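Local coordinates for protein 3,5-epimerase/4-reductase (Arabidopsis thaliana, PDB 4QQR) that epimerises dTDP-4-keto-6-deoxyglucose at C3' and C5' and reduces the product with NADPH to dTDP-beta-L-rhamnose, for cell-wall sugar synthesis, at residues 198-201 / 202-206. Sequence-based numbering, arbitrary orientation.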
ATOM      1  N   THR A 198       5.140 -14.200  20.532  1.00 35.92           N
ATOM      2  CA  THR A 198       6.426 -14.573  19.954  1.00 38.35           C
ATOM      3  C   THR A 198       7.526 -14.554  21.020  1.00 37.83           C
ATOM      4  O   THR A 198       7.785 -13.515  21.625  1.00 40.09           O
ATOM      5  CB  THR A 198       6.805 -13.585  18.804  1.00 37.96           C
ATOM      6  OG1 THR A 198       5.768 -13.573  17.817  1.00 37.24           O
ATOM      7  CG2 THR A 198       8.113 -13.968  18.148  1.00 34.81           C
ATOM      8  N   ILE A 199       8.188 -15.685  21.249  1.00 37.36           N
ATOM      9  CA  ILE A 199       9.341 -15.686  22.152  1.00 37.61           C
ATOM     10  C   ILE A 199      10.616 -15.420  21.365  1.00 37.65           C
ATOM     11  O   ILE A 199      11.187 -16.338  20.777  1.00 36.88           O
ATOM     12  CB  ILE A 199       9.507 -17.013  22.890  1.00 36.60           C
ATOM     13  CG1 ILE A 199       8.218 -17.412  23.596  1.00 33.50           C
ATOM     14  CG2 ILE A 199      10.648 -16.896  23.879  1.00 40.71           C
ATOM     15  CD1 ILE A 199       7.755 -16.383  24.573  1.00 36.02           C
ATOM     16  N   LEU A 200      11.053 -14.162  21.338  1.00 40.12           N
ATOM     17  CA  LEU A 200      12.202 -13.765  20.506  1.00 40.38           C
ATOM     18  C   LEU A 200      13.457 -14.614  20.728  1.00 40.46           C
ATOM     19  O   LEU A 200      14.181 -14.900  19.787  1.00 40.19           O
ATOM     20  CB  LEU A 200      12.550 -12.291  20.708  1.00 40.34           C
ATOM     21  CG  LEU A 200      11.485 -11.269  20.324  1.00 46.09           C
ATOM     22  CD1 LEU A 200      11.971  -9.860  20.639  1.00 42.63           C
ATOM     23  CD2 LEU A 200      11.091 -11.419  18.847  1.00 39.58           C
ATOM     24  N   ASP A 201      13.708 -15.008  21.972  1.00 43.60           N
ATOM     25  CA  ASP A 201      14.891 -15.794  22.313  1.00 41.59           C
ATOM     26  C   ASP A 201      14.913 -17.139  21.598  1.00 42.58           C
ATOM     27  O   ASP A 201      15.978 -17.607  21.202  1.00 42.54           O
ATOM     28  CB  ASP A 201      14.964 -16.018  23.827  1.00 44.30           C
ATOM     29  CG  ASP A 201      15.274 -14.752  24.585  1.00 47.83           C
ATOM     30  OD1 ASP A 201      16.397 -14.652  25.120  1.00 50.71           O
ATOM     31  OD2 ASP A 201      14.401 -13.854  24.637  1.00 49.98           O
ATOM     32  N   GLU A 202      13.745 -17.767  21.455  1.00 41.36           N
ATOM     33  CA  GLU A 202      13.633 -19.004  20.682  1.00 41.27           C
ATOM     34  C   GLU A 202      13.460 -18.754  19.174  1.00 40.17           C
ATOM     35  O   GLU A 202      14.106 -19.408  18.355  1.00 34.96           O
ATOM     36  CB  GLU A 202      12.482 -19.865  21.192  1.00 37.84           C
ATOM     37  CG  GLU A 202      12.301 -21.140  20.390  1.00 39.34           C
ATOM     38  CD  GLU A 202      11.098 -21.947  20.849  1.00 45.50           C
ATOM     39  OE1 GLU A 202      10.257 -21.376  21.580  1.00 45.02           O
ATOM     40  OE2 GLU A 202      10.991 -23.144  20.493  1.00 46.10           O
ATOM     41  N   LEU A 203      12.598 -17.795  18.831  1.00 37.63           N
ATOM     42  CA  LEU A 203      12.159 -17.603  17.453  1.00 39.29           C
ATOM     43  C   LEU A 203      13.163 -16.847  16.568  1.00 42.11           C
ATOM     44  O   LEU A 203      13.298 -17.143  15.371  1.00 39.90           O
ATOM     45  CB  LEU A 203      10.793 -16.913  17.413  1.00 41.79           C
ATOM     46  CG  LEU A 203       9.561 -17.797  17.192  1.00 41.30           C
ATOM     47  CD1 LEU A 203       9.821 -18.769  16.051  1.00 42.12           C
ATOM     48  CD2 LEU A 203       9.204 -18.536  18.447  1.00 39.51           C
ATOM     49  N   LEU A 204      13.877 -15.888  17.149  1.00 40.26           N
ATOM     50  CA  LEU A 204      14.895 -15.167  16.386  1.00 40.49           C
ATOM     51  C   LEU A 204      16.012 -16.056  15.838  1.00 39.86           C
ATOM     52  O   LEU A 204      16.410 -15.905  14.690  1.00 39.71           O
ATOM     53  CB  LEU A 204      15.455 -13.967  17.154  1.00 41.77           C
ATOM     54  CG  LEU A 204      14.517 -12.762  17.149  1.00 40.66           C
ATOM     55  CD1 LEU A 204      15.208 -11.492  17.628  1.00 44.54           C
ATOM     56  CD2 LEU A 204      13.949 -12.572  15.754  1.00 46.66           C
ATOM     57  N   PRO A 205      16.519 -16.988  16.647  1.00 41.60           N
ATOM     58  CA  PRO A 205      17.455 -17.938  16.030  1.00 42.73           C
ATOM     59  C   PRO A 205      16.875 -18.687  14.819  1.00 42.32           C
ATOM     60  O   PRO A 205      17.547 -18.789  13.793  1.00 40.87           O
ATOM     61  CB  PRO A 205      17.773 -18.895  17.182  1.00 38.54           C
ATOM     62  CG  PRO A 205      17.666 -18.017  18.380  1.00 39.93           C
ATOM     63  CD  PRO A 205      16.516 -17.100  18.117  1.00 39.36           C
ATOM     64  N   ILE A 206      15.645 -19.182  14.948  1.00 44.00           N
ATOM     65  CA  ILE A 206      14.939 -19.875  13.868  1.00 40.87           C
ATOM     66  C   ILE A 206      14.852 -19.033  12.598  1.00 40.98           C
ATOM     67  O   ILE A 206      14.986 -19.539  11.492  1.00 42.37           O
ATOM     68  CB  ILE A 206      13.511 -20.290  14.332  1.00 47.09           C
ATOM     69  CG1 ILE A 206      13.592 -21.528  15.247  1.00 44.87           C
ATOM     70  CG2 ILE A 206      12.563 -20.504  13.133  1.00 39.45           C
ATOM     71  CD1 ILE A 206      12.364 -21.774  16.097  1.00 39.44           C
TER
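Leu200 and Leu204 both set CG beside the backbone N, at chi1 -62° and -77°. With i to i+4 spacing, the two side chains lie side by side on one face of helix 200-212, pointing the same way, with Leu200 CD2 4.1 Å from Leu204 CG. Helix 23-34 covers this face with Trp23, Ile24 and Leu27; Trp23 and, beside Leu204, Tyr111 probably bind NADPH. Ile199 stands at the N-cap position, where its O takes the first i to i+4 bond, from Leu203 N at 2.8 Å, and a weak one from Glu202 N at 3.0 Å. One residue on, Leu204 N gives a bond of 2.8 Å to Leu200 O, tilted 30° from the carbonyl plane. Pro205 has no N-H to give, and its CD sits 3.2 Å from Asp201 O, where the helix kinks. At the helix entry, Thr198 CG2 meets Leu203 CB at 4.0 Å, the side chains crossing at about a right angle. The acids turn to other partners: Asp201 OD2 accepts from Ser172 N, Glu202 OE1 is hydrogen-bonded to Ser285 OG, and Glu202 OE2 accepts from Met280 N. Carboxylates in the first turn probably also suit the positive end of the helix dipole. The contact thus joins an apolar face toward the probable cofactor site to a polar start tied to loops and helix 282-291.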